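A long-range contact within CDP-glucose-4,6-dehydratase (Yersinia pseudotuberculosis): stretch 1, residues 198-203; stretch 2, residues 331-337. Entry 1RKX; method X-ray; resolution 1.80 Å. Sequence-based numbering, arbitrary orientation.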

# COMPACT_ATOMS: atom_id res chain seq x y z
N GLY C 198 1.77 33.88 -10.74
CA GLY C 198 0.86 34.88 -11.26
C GLY C 198 1.34 36.29 -10.98
O GLY C 198 2.32 36.50 -10.27
N GLY C 199 0.65 37.27 -11.56
CA GLY C 199 1.04 38.64 -11.31
C GLY C 199 0.73 38.94 -9.86
O GLY C 199 -0.25 38.42 -9.31
N GLY C 200 1.55 39.76 -9.22
CA GLY C 200 1.28 40.12 -7.84
C GLY C 200 1.92 39.30 -6.72
O GLY C 200 1.60 39.51 -5.56
N ASP C 201 2.80 38.36 -7.05
CA ASP C 201 3.45 37.60 -6.00
C ASP C 201 4.86 38.16 -5.84
O ASP C 201 5.69 38.02 -6.73
CB ASP C 201 3.51 36.11 -6.32
CG ASP C 201 4.18 35.31 -5.20
OD1 ASP C 201 4.18 35.79 -4.04
OD2 ASP C 201 4.67 34.20 -5.48
N TRP C 202 5.10 38.80 -4.71
CA TRP C 202 6.40 39.39 -4.46
C TRP C 202 7.22 38.63 -3.43
O TRP C 202 8.13 39.19 -2.81
CB TRP C 202 6.22 40.86 -4.06
CG TRP C 202 6.11 41.77 -5.26
CD1 TRP C 202 7.14 42.19 -6.06
CD2 TRP C 202 4.92 42.35 -5.80
NE1 TRP C 202 6.66 42.99 -7.07
CE2 TRP C 202 5.30 43.11 -6.93
CE3 TRP C 202 3.57 42.31 -5.43
CZ2 TRP C 202 4.37 43.82 -7.70
CZ3 TRP C 202 2.64 43.02 -6.20
CH2 TRP C 202 3.05 43.76 -7.33
N ALA C 203 6.91 37.35 -3.27
CA ALA C 203 7.65 36.52 -2.34
C ALA C 203 9.10 36.51 -2.82
O ALA C 203 9.37 36.63 -4.02
CB ALA C 203 7.10 35.11 -2.34
N GLY C 331 2.51 40.33 -18.70
CA GLY C 331 1.59 41.42 -18.94
C GLY C 331 1.22 42.14 -17.65
O GLY C 331 1.26 43.37 -17.58
N TRP C 332 0.86 41.36 -16.63
CA TRP C 332 0.47 41.93 -15.35
C TRP C 332 1.61 42.77 -14.79
O TRP C 332 1.41 43.91 -14.35
CB TRP C 332 0.13 40.80 -14.37
CG TRP C 332 -0.65 41.25 -13.17
CD1 TRP C 332 -2.00 41.13 -12.98
CD2 TRP C 332 -0.14 41.90 -12.00
NE1 TRP C 332 -2.36 41.65 -11.77
CE2 TRP C 332 -1.24 42.14 -11.14
CE3 TRP C 332 1.14 42.31 -11.59
CZ2 TRP C 332 -1.10 42.76 -9.90
CZ3 TRP C 332 1.27 42.93 -10.35
CH2 TRP C 332 0.16 43.15 -9.52
N HIS C 333 2.82 42.24 -14.83
CA HIS C 333 3.94 42.99 -14.29
C HIS C 333 4.20 44.33 -14.97
O HIS C 333 4.25 45.36 -14.30
CB HIS C 333 5.21 42.15 -14.31
CG HIS C 333 6.16 42.50 -13.21
ND1 HIS C 333 5.84 42.34 -11.88
CD2 HIS C 333 7.42 43.01 -13.23
CE1 HIS C 333 6.85 42.75 -11.13
NE2 HIS C 333 7.82 43.15 -11.93
N LYS C 334 4.37 44.33 -16.29
CA LYS C 334 4.64 45.59 -16.98
C LYS C 334 3.51 46.61 -16.84
O LYS C 334 3.77 47.81 -16.86
CB LYS C 334 4.99 45.36 -18.45
CG LYS C 334 4.12 44.39 -19.22
CD LYS C 334 4.59 44.31 -20.68
CE LYS C 334 6.08 43.99 -20.78
NZ LYS C 334 6.56 43.96 -22.19
N ASN C 335 2.28 46.15 -16.69
CA ASN C 335 1.19 47.10 -16.50
C ASN C 335 1.38 47.74 -15.13
O ASN C 335 1.16 48.94 -14.95
CB ASN C 335 -0.17 46.42 -16.59
CG ASN C 335 -0.76 46.49 -17.99
OD1 ASN C 335 -0.52 45.61 -18.83
ND2 ASN C 335 -1.52 47.55 -18.26
N TRP C 336 1.80 46.93 -14.16
CA TRP C 336 2.04 47.43 -12.81
C TRP C 336 3.18 48.45 -12.85
O TRP C 336 3.09 49.52 -12.26
CB TRP C 336 2.41 46.28 -11.88
CG TRP C 336 2.95 46.73 -10.55
CD1 TRP C 336 2.28 47.41 -9.58
CD2 TRP C 336 4.29 46.57 -10.08
NE1 TRP C 336 3.12 47.69 -8.53
CE2 TRP C 336 4.36 47.19 -8.81
CE3 TRP C 336 5.44 45.97 -10.61
CZ2 TRP C 336 5.54 47.22 -8.06
CZ3 TRP C 336 6.62 46.01 -9.86
CH2 TRP C 336 6.65 46.63 -8.60
N LEU C 337 4.25 48.10 -13.56
CA LEU C 337 5.41 48.98 -13.69
C LEU C 337 5.07 50.30 -14.38
O LEU C 337 5.62 51.35 -14.05
CB LEU C 337 6.52 48.28 -14.48
CG LEU C 337 7.26 47.12 -13.80
CD1 LEU C 337 8.16 46.43 -14.81
CD2 LEU C 337 8.07 47.64 -12.63
O HOH W 1 3.86 41.18 -10.20

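Residues 198-203 form a loop, and residues 331-337 lie within a helix that extends beyond them in both directions. The two are far apart in sequence; no touching pair is closer than 130 residues. Together they bury 263 Å² of surface, counting both sides. No direct hydrogen bond crosses between them, so the contact is made of aromatic packing, backbone laid on a ring, and one bridging water.

The backbone of each stretch is organised by itself. Gly198 to Asp201 make a type II beta turn, with Gly199 and Gly200 at its two central positions. Gly200 has phi/psi of 93/6, where a CB would be jammed against the carbonyl oxygen of Gly199; this conformation calls for glycine. After the turn, the CA-to-CB bond of Asp201 points away from the helix. Asp201 OD1 accepts a hydrogen bond from the backbone N of Ala203, at 3.2 Å, which ties Asp201 to Ala203 just after the turn. In the helix, Trp336 N donates to Trp332 O at 3.1 Å, and Leu337 N donates to His333 O at 2.8 Å. This one-turn spacing helps place Trp332 and Trp336 on the side of the helix that meets the loop. The backbones come closest at Gly199 and Trp332, whose CA atoms are 5.2 Å apart.

The first kind of contact is glycine against an aromatic face. The turn lies over one face of the Trp332 indole. Gly199 CA is 3.9 Å from the centroid of the Trp332 five-membered ring, and Gly200 CA is 4.0 Å from that of the Trp332 six-membered ring. Both are CH-pi contacts, in which weakly polarised C-H groups meet the electron-rich ring. The absence of a side chain at Gly199 matters here. An ideal CB on Gly199 would point toward the helix and fall 2.1 Å from Trp332 CG, a clash.

The second kind is aromatic against aromatic. The CA-to-CB bond of Trp202 points toward the helix, and the residue has the largest area covered in the contact, 87 Å². Its edge meets the face of Trp336, with Trp202 CZ2 3.5 Å from Trp336 CE2. The six-membered rings of Trp202 and Trp336 have centroids 4.7 Å apart and planes at 61°. Such an arrangement sets ring hydrogens against a pi cloud. Trp202 also packs against Trp332, with Trp202 CH2 3.6 Å from Trp332 CZ3. This pair is oblique, with planes at 63°. A looser approach joins Trp202 NE1 to His333 CE1 at 4.1 Å, near the edge of the imidazole.

The third kind is polar and indirect. Water 1 accepts a hydrogen bond from Gly200 N at 2.9 Å and is also hydrogen-bonded to His333 ND1 at 2.8 Å. It thus links the turn to the helix and satisfies a backbone amide in a buried setting. His333 NE2 and Trp332 NE1 are hydrogen-bonded elsewhere in the structure.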